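Glutamyl-tRNA(Gln) amidotransferase subunit B, mitochondrial (Saccharomyces cerevisiae, PDB 4N0H) is the B subunit of a mitochondrial amidotransferase, built largely on a GatB/GatE-family catalytic domain and found in a three-chain assembly that includes subunit F. Local coordinates at residues K29-S34 with S86-K91; S34-T39 with S165-I170; E141-K146 with A209-V214; K190-V195 with G203-G208. All coordinates share one frame; numbering follows the deposited sequence.

From the N terminus, the chain leaves strand 14-23 for a long loop, and both early contacts start there. Contact 1 closes the shorter span, bringing residues 29-34 to the segment 86-91 that carries strand 89-92; contact 2 shares Ser-34 with it but reaches on to the start of strand 168-174, so the two cross. Contact 3 opens from the end of strand 130-142, within the span of contact 2, and closes on strand 210-218, crossing it in turn. Contacts 1 and 3 follow in series. Contact 4, a local closure, falls wholly within contact 3. Together they tie the early loop to the large mixed sheet, and helix 181-197 to the loop leading into strand 210-218.

Contact 1 of 4, residues K29-S34 with S86-K91; sequences KLFSQS and SQFDRK
Phe-31 and Phe-88 form a T-shaped (edge-to-face) aromatic pair that joins the long loop after strand 14-23 to the segment carrying strand 89-92 of the large mixed sheet. Along 86-91, Ser-86 packs on Gln-106, and Gln-87 on Arg-109 and Pro-287. Phe-88 then turns its ring toward the loop, receiving the CZ end of Phe-31 on one face. The ring centroids are 4.9 Å apart and the planes stand at 84°. Both side chains place CG anti to the carbonyl carbon (chi1 -67° in Phe-31, -70° in Phe-88), and they meet from opposite directions. The backbones can therefore stay well apart, with 11.0 Å between the CA atoms of Phe-31 and Phe-88. Beyond the pair, Asp-89 uses OD1 to accept from the backbone N of Tyr-108, while Arg-90 makes a salt bridge with Asp-288 and hydrogen bonds to another protein chain.

On the loop side, Lys-29 N bonds to Ser-34 O at 2.9 Å, bringing the ends of 29-34 together. Leu-30 lays CG against a face of the Phe-31 ring, 3.5 Å above its plane, and Ile-140 of strand 130-142 touches both Leu-30 and Phe-88, so that the two halves of the contact share a neighbour in the sheet. At the centre of the pair, Phe-31 CZ hangs over the middle of the Phe-88 ring, 3.6 Å from its CE2 and 3.9 Å from its CE1.

Contact 2 of 4, residues S34-T39 with S165-I170; sequences STNSAT and SNVPLI
Asn-36 meets Val-167 and Pro-168 through the two ends of its amide, a polar group laid against aliphatic carbon. OD1 points at the fork of the valine: Asn-36 OD1 is 3.6 Å from Val-167 CG2 and 3.8 Å from Val-167 CG1. The other end faces the proline ring, with Asn-36 ND2 3.9 Å from Pro-168 CD. The Asn-36 side chain crosses that of Val-167 at about a right angle and approaches Pro-168 from the opposite direction. Its first torsion, with CG anti to the backbone N (chi1 177°), carries the amide away from that nitrogen and over to both residues.

What fixes the amide lies in the next shell. Its ND2 donates to the backbone oxygens of Thr-26 and Leu-24, so the carbamoyl group links three pieces of chain although its touch on 165-170 is purely by van der Waals contact. On the facing segment, Asn-166 adopts a left-handed backbone conformation (phi 78°), and its side chain binds Gln-142 through OD1 and Asp-53 through ND2.

The contact thus fastens the loop between strand 14-23 and helix 65-78 to the leading end of strand 168-174. That strand runs antiparallel to both 14-23 and 130-142, and farther along it Ile-170 packs on Ala-71 and Leu-74 of helix 65-78.

Contact 3 of 4, residues E141-K146 with A209-V214; sequences EQDTGK and AMRVDV
Arg-211 reaches out of strand 210-218 to grip Asp-143, just past the end of strand 130-142, in a bidentate salt bridge. The two strands are not paired with each other in the mixed sheet; the closest CA atoms, those of Asp-143 and Ala-209, are 10.7 Å apart. The CB of Arg-211 points toward the aspartate segment. At CG the chain leaves anti to the carbonyl carbon (chi1 -51°) and then stays extended through CD to NE, which donates backward to Gly-208 O. The side chain also packs on Gln-23 of strand 14-23. Past CZ the guanidinium presents NH1 and NH2 end-on. Arg-211 NH2 bonds to Asp-143 OD1 at 2.6 Å, nearly straight at 163°, and meets this oxygen on its syn side. The partner bond, Arg-211 NH1 to Asp-143 OD2, is longer at 3.2 Å and comes from above the carboxylate, because the two planar groups are twisted 44° apart.

Asp-143 is itself positioned by other donors. Thr-144 N reaches Asp-143 OD2 at 2.8 Å, from the face opposite to NH1, and Gln-23 NE2 binds OD1. Each carboxylate oxygen therefore accepts from two N-H donors. Held on both atoms, the carboxylate is probably restrained from rotating, and with NE tied to Gly-208 the guanidinium is probably held as well. Charge attraction thus works together with four directed bonds, the short syn bond to OD1 probably being the stronger arm of the bridge.

Contact 4 of 4, residues K190-V195 with G203-G208; sequences KYQNLV and GDLETG
The backbones of Gln-192, in helix 181-197, and Gly-203, in the loop that follows it, come within 4.9 Å at CA, with Gly-203 in a left-handed conformation (phi 60°) that suits glycine. From the helix, Gln-192 extends beyond CG and gives its amide to the loop: Gln-192 NE2 donates to Gly-203 O at 2.6 Å, almost straight (170°). The oxygen lies in the plane of the glutamine amide, whereas the donor is tilted 20° from the carbonyl plane. The same carbonyl rests against the aliphatic part of the side chain, Gln-192 CG being 3.3 Å from Gly-203 O. One turn along, Val-195 aims CG2 at the glycine, and its distance of 3.8 Å to Gly-203 CA is possible because no CB stands between them. Leu-205 adds its CG, 4.1 Å from Gln-192 NE2.

The loop has its own brace. Asp-204 OD2 accepts from Glu-206 N at 3.1 Å, an Asx turn that begins the helical bend at 205-207.

This contact holds the connection from helix 181-197 to strand 210-218: Asp-204 bonds through its backbone to Met-210 at the start of the strand, and the Met-210 side chain packs against both Tyr-191 and Gln-192. Away from the loop, Leu-194 leans on Leu-74, Ala-77 and Leu-78 of helix 65-78, while Lys-190 and Tyr-191 touch strand 102-120.

Contact 1 of 4, residues K29-S34 with S86-K91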
loop_
_atom_site.group_PDB
_atom_site.type_symbol
_atom_site.label_atom_id
_atom_site.label_comp_id
_atom_site.label_asym_id
_atom_site.label_seq_id
_atom_site.Cartn_x
_atom_site.Cartn_y
_atom_site.Cartn_z
ATOM N N LYS B 29 4.315 -7.928 19.449
ATOM C CA LYS B 29 4.913 -6.801 18.742
ATOM C C LYS B 29 3.886 -5.777 18.267
ATOM O O LYS B 29 2.699 -5.918 18.527
ATOM C CB LYS B 29 5.751 -7.291 17.570
ATOM C CG LYS B 29 6.962 -8.116 17.981
ATOM C CD LYS B 29 7.853 -8.345 16.766
ATOM C CE LYS B 29 8.966 -9.330 17.050
ATOM N NZ LYS B 29 9.845 -9.438 15.850
ATOM N N LEU B 30 4.360 -4.750 17.568
ATOM C CA LEU B 30 3.530 -3.591 17.221
ATOM C C LEU B 30 2.520 -3.838 16.085
ATOM O O LEU B 30 1.326 -3.566 16.233
ATOM C CB LEU B 30 4.420 -2.388 16.885
ATOM C CG LEU B 30 3.694 -1.069 16.624
ATOM C CD1 LEU B 30 2.773 -0.739 17.794
ATOM C CD2 LEU B 30 4.684 0.068 16.393
ATOM N N PHE B 31 2.995 -4.347 14.955
ATOM C CA PHE B 31 2.112 -4.584 13.811
ATOM C C PHE B 31 1.984 -6.066 13.453
ATOM O O PHE B 31 1.564 -6.422 12.356
ATOM C CB PHE B 31 2.575 -3.762 12.602
ATOM C CG PHE B 31 2.418 -2.284 12.797
ATOM C CD1 PHE B 31 1.157 -1.705 12.793
ATOM C CD2 PHE B 31 3.522 -1.477 13.021
ATOM C CE1 PHE B 31 1.003 -0.344 12.986
ATOM C CE2 PHE B 31 3.373 -0.115 13.214
ATOM C CZ PHE B 31 2.113 0.451 13.205
ATOM N N SER B 32 2.367 -6.922 14.392
ATOM C CA SER B 32 2.235 -8.363 14.247
ATOM C C SER B 32 2.074 -8.942 15.644
ATOM O O SER B 32 2.535 -8.348 16.619
ATOM C CB SER B 32 3.481 -8.951 13.584
ATOM O OG SER B 32 3.440 -10.369 13.584
ATOM N N GLN B 33 1.427 -10.097 15.755
ATOM C CA GLN B 33 1.228 -10.700 17.071
ATOM C C GLN B 33 2.350 -11.661 17.477
ATOM O O GLN B 33 2.204 -12.439 18.421
ATOM C CB GLN B 33 -0.147 -11.369 17.175
ATOM C CG GLN B 33 -1.294 -10.373 17.311
ATOM C CD GLN B 33 -1.123 -9.461 18.522
ATOM O OE1 GLN B 33 -1.071 -9.923 19.663
ATOM N NE2 GLN B 33 -1.022 -8.162 18.275
ATOM N N SER B 34 3.471 -11.597 16.768
ATOM C CA SER B 34 4.655 -12.352 17.160
ATOM C C SER B 34 5.166 -11.866 18.514
ATOM O O SER B 34 4.872 -10.744 18.942
ATOM C CB SER B 34 5.749 -12.235 16.091
ATOM O OG SER B 34 5.910 -10.884 15.683
ATOM N N SER B 86 -4.690 10.215 15.055
ATOM C CA SER B 86 -3.287 9.977 14.743
ATOM C C SER B 86 -3.154 8.898 13.670
ATOM O O SER B 86 -4.101 8.158 13.390
ATOM C CB SER B 86 -2.451 9.667 15.996
ATOM O OG SER B 86 -2.824 8.442 16.597
ATOM N N GLN B 87 -1.982 8.832 13.054
ATOM C CA GLN B 87 -1.764 7.939 11.929
ATOM C C GLN B 87 -0.308 7.524 11.891
ATOM O O GLN B 87 0.549 8.163 12.511
ATOM C CB GLN B 87 -2.120 8.643 10.618
ATOM C CG GLN B 87 -1.379 9.953 10.421
ATOM C CD GLN B 87 -1.393 10.445 8.982
ATOM O OE1 GLN B 87 -2.420 10.390 8.301
ATOM N NE2 GLN B 87 -0.242 10.925 8.511
ATOM N N PHE B 88 -0.031 6.447 11.166
ATOM C CA PHE B 88 1.334 5.996 10.969
ATOM C C PHE B 88 1.809 6.353 9.569
ATOM O O PHE B 88 1.054 6.242 8.606
ATOM C CB PHE B 88 1.435 4.487 11.195
ATOM C CG PHE B 88 1.260 4.084 12.625
ATOM C CD1 PHE B 88 0.009 3.762 13.121
ATOM C CD2 PHE B 88 2.343 4.055 13.484
ATOM C CE1 PHE B 88 -0.153 3.400 14.444
ATOM C CE2 PHE B 88 2.185 3.694 14.810
ATOM C CZ PHE B 88 0.938 3.367 15.288
ATOM N N ASP B 89 3.065 6.771 9.463
ATOM C CA ASP B 89 3.655 7.120 8.174
ATOM C C ASP B 89 4.873 6.249 7.905
ATOM O O ASP B 89 5.466 5.701 8.829
ATOM C CB ASP B 89 4.061 8.594 8.151
ATOM C CG ASP B 89 3.000 9.500 8.753
ATOM O OD1 ASP B 89 3.254 10.070 9.840
ATOM O OD2 ASP B 89 1.911 9.632 8.146
ATOM N N ARG B 90 5.240 6.128 6.634
ATOM C CA ARG B 90 6.407 5.352 6.238
ATOM C C ARG B 90 7.635 6.246 6.090
ATOM O O ARG B 90 7.621 7.214 5.329
ATOM C CB ARG B 90 6.138 4.626 4.920
ATOM C CG ARG B 90 4.954 3.682 4.983
ATOM C CD ARG B 90 4.720 2.988 3.655
ATOM N NE ARG B 90 3.649 2.002 3.751
ATOM C CZ ARG B 90 3.192 1.299 2.719
ATOM N NH1 ARG B 90 3.716 1.474 1.516
ATOM N NH2 ARG B 90 2.214 0.418 2.891
ATOM N N LYS B 91 8.688 5.913 6.828
ATOM C CA LYS B 91 9.962 6.613 6.746
ATOM C C LYS B 91 10.917 5.724 5.961
ATOM O O LYS B 91 11.337 4.682 6.458
ATOM C CB LYS B 91 10.503 6.879 8.153
ATOM C CG LYS B 91 11.890 7.513 8.205
ATOM C CD LYS B 91 12.363 7.645 9.652
ATOM C CE LYS B 91 13.715 8.332 9.747
ATOM N NZ LYS B 91 14.115 8.537 11.173
#

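Contact 2 of 4, residues S34-T39 with S165-I170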
loop_
_atom_site.group_PDB
_atom_site.type_symbol
_atom_site.label_atom_id
_atom_site.label_comp_id
_atom_site.label_asym_id
_atom_site.label_seq_id
_atom_site.Cartn_x
_atom_site.Cartn_y
_atom_site.Cartn_z
ATOM N N SER B 34 3.471 -11.597 16.768
ATOM C CA SER B 34 4.655 -12.352 17.160
ATOM C C SER B 34 5.166 -11.866 18.514
ATOM O O SER B 34 4.872 -10.744 18.942
ATOM C CB SER B 34 5.749 -12.235 16.091
ATOM O OG SER B 34 5.910 -10.884 15.683
ATOM N N THR B 35 5.937 -12.712 19.186
ATOM C CA THR B 35 6.346 -12.449 20.555
ATOM C C THR B 35 7.309 -11.272 20.688
ATOM O O THR B 35 8.283 -11.160 19.944
ATOM C CB THR B 35 6.987 -13.708 21.182
ATOM O OG1 THR B 35 6.031 -14.775 21.172
ATOM C CG2 THR B 35 7.445 -13.439 22.615
ATOM N N ASN B 36 7.013 -10.394 21.639
ATOM C CA ASN B 36 7.925 -9.332 22.032
ATOM C C ASN B 36 8.771 -9.849 23.190
ATOM O O ASN B 36 8.347 -9.812 24.339
ATOM C CB ASN B 36 7.130 -8.088 22.444
ATOM C CG ASN B 36 8.011 -6.955 22.941
ATOM O OD1 ASN B 36 9.228 -6.965 22.755
ATOM N ND2 ASN B 36 7.392 -5.963 23.577
ATOM N N SER B 37 9.970 -10.336 22.878
ATOM C CA SER B 37 10.777 -11.057 23.859
ATOM C C SER B 37 11.544 -10.160 24.827
ATOM O O SER B 37 12.120 -9.146 24.435
ATOM C CB SER B 37 11.749 -12.009 23.162
ATOM O OG SER B 37 12.503 -12.743 24.111
ATOM N N ALA B 38 11.559 -10.561 26.093
ATOM C CA ALA B 38 12.286 -9.834 27.126
ATOM C C ALA B 38 13.710 -10.368 27.277
ATOM O O ALA B 38 14.516 -9.810 28.022
ATOM C CB ALA B 38 11.539 -9.920 28.459
ATOM N N THR B 39 14.015 -11.451 26.567
ATOM C CA THR B 39 15.313 -12.111 26.691
ATOM C C THR B 39 16.068 -12.154 25.366
ATOM O O THR B 39 16.577 -13.202 24.970
ATOM C CB THR B 39 15.148 -13.554 27.202
ATOM O OG1 THR B 39 14.298 -14.281 26.308
ATOM C CG2 THR B 39 14.532 -13.562 28.595
ATOM N N SER B 165 12.933 -6.511 15.360
ATOM C CA SER B 165 12.207 -5.747 14.356
ATOM C C SER B 165 10.724 -5.801 14.680
ATOM O O SER B 165 10.209 -6.861 15.030
ATOM C CB SER B 165 12.462 -6.305 12.959
ATOM O OG SER B 165 11.945 -5.429 11.971
ATOM N N ASN B 166 10.063 -4.646 14.600
ATOM C CA ASN B 166 8.622 -4.532 14.826
ATOM C C ASN B 166 8.220 -4.540 16.312
ATOM O O ASN B 166 7.038 -4.583 16.648
ATOM C CB ASN B 166 7.864 -5.594 14.013
ATOM C CG ASN B 166 6.380 -5.339 13.953
ATOM O OD1 ASN B 166 5.935 -4.193 13.912
ATOM N ND2 ASN B 166 5.604 -6.411 13.953
ATOM N N VAL B 167 9.210 -4.485 17.200
ATOM C CA VAL B 167 8.957 -4.266 18.626
ATOM C C VAL B 167 8.414 -2.841 18.812
ATOM O O VAL B 167 8.895 -1.913 18.165
ATOM C CB VAL B 167 10.251 -4.479 19.451
ATOM C CG1 VAL B 167 10.152 -3.857 20.853
ATOM C CG2 VAL B 167 10.595 -5.971 19.529
ATOM N N PRO B 168 7.401 -2.662 19.679
ATOM C CA PRO B 168 6.823 -1.320 19.826
ATOM C C PRO B 168 7.725 -0.371 20.610
ATOM O O PRO B 168 8.307 -0.759 21.622
ATOM C CB PRO B 168 5.529 -1.563 20.622
ATOM C CG PRO B 168 5.371 -3.048 20.724
ATOM C CD PRO B 168 6.725 -3.649 20.536
ATOM N N LEU B 169 7.830 0.863 20.128
ATOM C CA LEU B 169 8.547 1.923 20.821
ATOM C C LEU B 169 7.610 3.102 21.033
ATOM O O LEU B 169 6.677 3.311 20.255
ATOM C CB LEU B 169 9.739 2.409 19.988
ATOM C CG LEU B 169 10.807 1.407 19.551
ATOM C CD1 LEU B 169 11.811 2.062 18.608
ATOM C CD2 LEU B 169 11.505 0.868 20.768
ATOM N N ILE B 170 7.856 3.867 22.090
ATOM C CA ILE B 170 7.296 5.207 22.185
ATOM C C ILE B 170 8.440 6.211 22.207
ATOM O O ILE B 170 9.375 6.085 22.999
ATOM C CB ILE B 170 6.413 5.395 23.426
ATOM C CG1 ILE B 170 5.113 4.607 23.276
ATOM C CG2 ILE B 170 6.095 6.864 23.629
ATOM C CD1 ILE B 170 4.098 4.900 24.370
#

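Contact 3 of 4, residues E141-K146 with A209-V214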
loop_
_atom_site.group_PDB
_atom_site.type_symbol
_atom_site.label_atom_id
_atom_site.label_comp_id
_atom_site.label_asym_id
_atom_site.label_seq_id
_atom_site.Cartn_x
_atom_site.Cartn_y
_atom_site.Cartn_z
ATOM N N GLU B 141 6.160 4.045 17.399
ATOM C CA GLU B 141 6.877 3.622 16.197
ATOM C C GLU B 141 7.520 2.240 16.310
ATOM O O GLU B 141 7.681 1.703 17.407
ATOM C CB GLU B 141 7.929 4.662 15.804
ATOM C CG GLU B 141 9.005 4.884 16.839
ATOM C CD GLU B 141 9.956 5.996 16.441
ATOM O OE1 GLU B 141 11.151 5.915 16.796
ATOM O OE2 GLU B 141 9.504 6.950 15.772
ATOM N N GLN B 142 7.890 1.683 15.159
ATOM C CA GLN B 142 8.514 0.368 15.080
ATOM C C GLN B 142 9.983 0.414 15.443
ATOM O O GLN B 142 10.697 1.324 15.030
ATOM C CB GLN B 142 8.434 -0.174 13.650
ATOM C CG GLN B 142 7.121 -0.771 13.244
ATOM C CD GLN B 142 7.169 -1.301 11.818
ATOM O OE1 GLN B 142 7.720 -0.655 10.922
ATOM N NE2 GLN B 142 6.615 -2.490 11.608
ATOM N N ASP B 143 10.443 -0.590 16.182
ATOM C CA ASP B 143 11.877 -0.790 16.354
ATOM C C ASP B 143 12.406 -1.542 15.134
ATOM O O ASP B 143 11.642 -2.190 14.408
ATOM C CB ASP B 143 12.174 -1.581 17.635
ATOM C CG ASP B 143 13.555 -1.279 18.209
ATOM O OD1 ASP B 143 13.832 -1.704 19.352
ATOM O OD2 ASP B 143 14.364 -0.609 17.530
ATOM N N THR B 144 13.711 -1.447 14.906
ATOM C CA THR B 144 14.350 -2.157 13.807
ATOM C C THR B 144 15.031 -3.409 14.335
ATOM O O THR B 144 15.075 -3.634 15.546
ATOM C CB THR B 144 15.413 -1.280 13.126
ATOM O OG1 THR B 144 16.422 -0.937 14.080
ATOM C CG2 THR B 144 14.788 -0.005 12.580
ATOM N N GLY B 145 15.572 -4.217 13.431
ATOM C CA GLY B 145 16.302 -5.411 13.826
ATOM C C GLY B 145 17.651 -5.066 14.431
ATOM O O GLY B 145 18.003 -3.893 14.558
ATOM N N LYS B 146 18.413 -6.091 14.798
ATOM C CA LYS B 146 19.742 -5.892 15.361
ATOM C C LYS B 146 20.821 -6.358 14.388
ATOM O O LYS B 146 20.699 -7.414 13.764
ATOM C CB LYS B 146 19.876 -6.625 16.698
ATOM N N ALA B 209 16.438 -0.818 26.354
ATOM C CA ALA B 209 14.998 -0.656 26.540
ATOM C C ALA B 209 14.620 0.824 26.565
ATOM O O ALA B 209 13.467 1.187 26.334
ATOM C CB ALA B 209 14.552 -1.334 27.817
ATOM N N MET B 210 15.603 1.668 26.870
ATOM C CA MET B 210 15.452 3.115 26.793
ATOM C C MET B 210 16.699 3.705 26.143
ATOM O O MET B 210 17.820 3.293 26.443
ATOM C CB MET B 210 15.227 3.708 28.185
ATOM C CG MET B 210 15.148 5.223 28.230
ATOM S SD MET B 210 14.642 5.816 29.862
ATOM C CE MET B 210 15.091 7.545 29.767
ATOM N N ARG B 211 16.499 4.650 25.231
ATOM C CA ARG B 211 17.606 5.267 24.507
ATOM C C ARG B 211 17.401 6.775 24.490
ATOM O O ARG B 211 16.309 7.258 24.180
ATOM C CB ARG B 211 17.680 4.732 23.075
ATOM C CG ARG B 211 17.678 3.214 22.977
ATOM C CD ARG B 211 17.175 2.735 21.622
ATOM N NE ARG B 211 16.740 1.341 21.671
ATOM C CZ ARG B 211 16.000 0.753 20.736
ATOM N NH1 ARG B 211 15.609 1.439 19.671
ATOM N NH2 ARG B 211 15.646 -0.520 20.868
ATOM N N VAL B 212 18.452 7.519 24.823
ATOM C CA VAL B 212 18.344 8.967 24.941
ATOM C C VAL B 212 19.233 9.719 23.951
ATOM O O VAL B 212 20.458 9.635 24.018
ATOM C CB VAL B 212 18.695 9.429 26.366
ATOM C CG1 VAL B 212 18.556 10.940 26.484
ATOM C CG2 VAL B 212 17.823 8.718 27.383
ATOM N N ASP B 213 18.608 10.445 23.030
ATOM C CA ASP B 213 19.326 11.392 22.185
ATOM C C ASP B 213 19.183 12.787 22.782
ATOM O O ASP B 213 18.221 13.067 23.494
ATOM C CB ASP B 213 18.770 11.389 20.760
ATOM C CG ASP B 213 18.981 10.068 20.050
ATOM O OD1 ASP B 213 19.945 9.346 20.392
ATOM O OD2 ASP B 213 18.179 9.756 19.140
ATOM N N VAL B 214 20.140 13.660 22.487
ATOM C CA VAL B 214 20.117 15.026 22.997
ATOM C C VAL B 214 20.201 16.015 21.844
ATOM O O VAL B 214 20.893 15.769 20.860
ATOM C CB VAL B 214 21.306 15.287 23.955
ATOM C CG1 VAL B 214 21.268 16.711 24.504
ATOM C CG2 VAL B 214 21.307 14.286 25.091
#

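Contact 4 of 4, residues K190-V195 with G203-G208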
loop_
_atom_site.group_PDB
_atom_site.type_symbol
_atom_site.label_atom_id
_atom_site.label_comp_id
_atom_site.label_asym_id
_atom_site.label_seq_id
_atom_site.Cartn_x
_atom_site.Cartn_y
_atom_site.Cartn_z
ATOM N N LYS B 190 13.497 10.312 36.734
ATOM C CA LYS B 190 12.063 10.290 37.012
ATOM C C LYS B 190 11.277 9.646 35.871
ATOM O O LYS B 190 10.295 8.940 36.105
ATOM C CB LYS B 190 11.525 11.698 37.295
ATOM C CG LYS B 190 10.060 11.707 37.712
ATOM C CD LYS B 190 9.570 13.099 38.089
ATOM C CE LYS B 190 10.358 13.666 39.252
ATOM N NZ LYS B 190 9.615 14.740 39.975
ATOM N N TYR B 191 11.704 9.893 34.639
ATOM C CA TYR B 191 11.034 9.289 33.492
ATOM C C TYR B 191 11.159 7.767 33.532
ATOM O O TYR B 191 10.200 7.053 33.234
ATOM C CB TYR B 191 11.576 9.839 32.174
ATOM C CG TYR B 191 10.778 9.383 30.974
ATOM C CD1 TYR B 191 9.427 9.692 30.863
ATOM C CD2 TYR B 191 11.369 8.644 29.956
ATOM C CE1 TYR B 191 8.685 9.281 29.776
ATOM C CE2 TYR B 191 10.632 8.228 28.857
ATOM C CZ TYR B 191 9.289 8.550 28.776
ATOM O OH TYR B 191 8.542 8.145 27.697
ATOM N N GLN B 192 12.341 7.283 33.908
ATOM C CA GLN B 192 12.574 5.853 34.093
ATOM C C GLN B 192 11.612 5.278 35.124
ATOM O O GLN B 192 10.956 4.266 34.877
ATOM C CB GLN B 192 14.010 5.588 34.550
ATOM C CG GLN B 192 15.037 5.553 33.442
ATOM C CD GLN B 192 16.405 5.137 33.947
ATOM O OE1 GLN B 192 17.069 5.889 34.660
ATOM N NE2 GLN B 192 16.827 3.928 33.591
ATOM N N ASN B 193 11.541 5.923 36.285
ATOM C CA ASN B 193 10.616 5.505 37.331
ATOM C C ASN B 193 9.159 5.494 36.879
ATOM O O ASN B 193 8.411 4.568 37.192
ATOM C CB ASN B 193 10.769 6.391 38.564
ATOM C CG ASN B 193 11.702 5.795 39.583
ATOM O OD1 ASN B 193 12.924 5.875 39.446
ATOM N ND2 ASN B 193 11.132 5.181 40.613
ATOM N N LEU B 194 8.766 6.524 36.138
ATOM C CA LEU B 194 7.399 6.633 35.635
ATOM C C LEU B 194 6.995 5.466 34.724
ATOM O O LEU B 194 5.950 4.847 34.930
ATOM C CB LEU B 194 7.198 7.957 34.892
ATOM C CG LEU B 194 5.790 8.166 34.324
ATOM C CD1 LEU B 194 4.789 8.366 35.454
ATOM C CD2 LEU B 194 5.749 9.332 33.344
ATOM N N VAL B 195 7.811 5.165 33.716
ATOM C CA VAL B 195 7.442 4.112 32.768
ATOM C C VAL B 195 7.371 2.746 33.454
ATOM O O VAL B 195 6.535 1.919 33.106
ATOM C CB VAL B 195 8.368 4.059 31.525
ATOM C CG1 VAL B 195 8.353 5.393 30.792
ATOM C CG2 VAL B 195 9.783 3.676 31.908
ATOM N N GLY B 203 12.373 0.622 31.226
ATOM C CA GLY B 203 13.098 1.879 31.278
ATOM C C GLY B 203 14.599 1.715 31.447
ATOM O O GLY B 203 15.287 2.630 31.904
ATOM N N ASP B 204 15.118 0.553 31.071
ATOM C CA ASP B 204 16.526 0.255 31.305
ATOM C C ASP B 204 17.431 0.756 30.181
ATOM O O ASP B 204 17.325 0.317 29.036
ATOM C CB ASP B 204 16.730 -1.244 31.526
ATOM C CG ASP B 204 18.136 -1.575 31.994
ATOM O OD1 ASP B 204 18.550 -2.743 31.856
ATOM O OD2 ASP B 204 18.831 -0.665 32.497
ATOM N N LEU B 205 18.321 1.682 30.523
ATOM C CA LEU B 205 19.278 2.227 29.565
ATOM C C LEU B 205 20.359 1.208 29.200
ATOM O O LEU B 205 20.898 1.235 28.095
ATOM C CB LEU B 205 19.926 3.494 30.125
ATOM C CG LEU B 205 19.046 4.740 30.222
ATOM C CD1 LEU B 205 19.724 5.805 31.070
ATOM C CD2 LEU B 205 18.759 5.274 28.837
ATOM N N GLU B 206 20.665 0.308 30.129
ATOM C CA GLU B 206 21.706 -0.696 29.916
ATOM C C GLU B 206 21.342 -1.695 28.815
ATOM O O GLU B 206 22.191 -2.070 28.011
ATOM C CB GLU B 206 22.011 -1.437 31.219
ATOM N N THR B 207 20.081 -2.114 28.779
ATOM C CA THR B 207 19.631 -3.111 27.811
ATOM C C THR B 207 19.199 -2.506 26.479
ATOM O O THR B 207 18.977 -3.227 25.507
ATOM C CB THR B 207 18.446 -3.931 28.354
ATOM O OG1 THR B 207 17.399 -3.042 28.778
ATOM C CG2 THR B 207 18.884 -4.801 29.521
ATOM N N GLY B 208 19.065 -1.185 26.438
ATOM C CA GLY B 208 18.570 -0.520 25.244
ATOM C C GLY B 208 17.057 -0.389 25.258
ATOM O O GLY B 208 16.455 0.094 24.299
#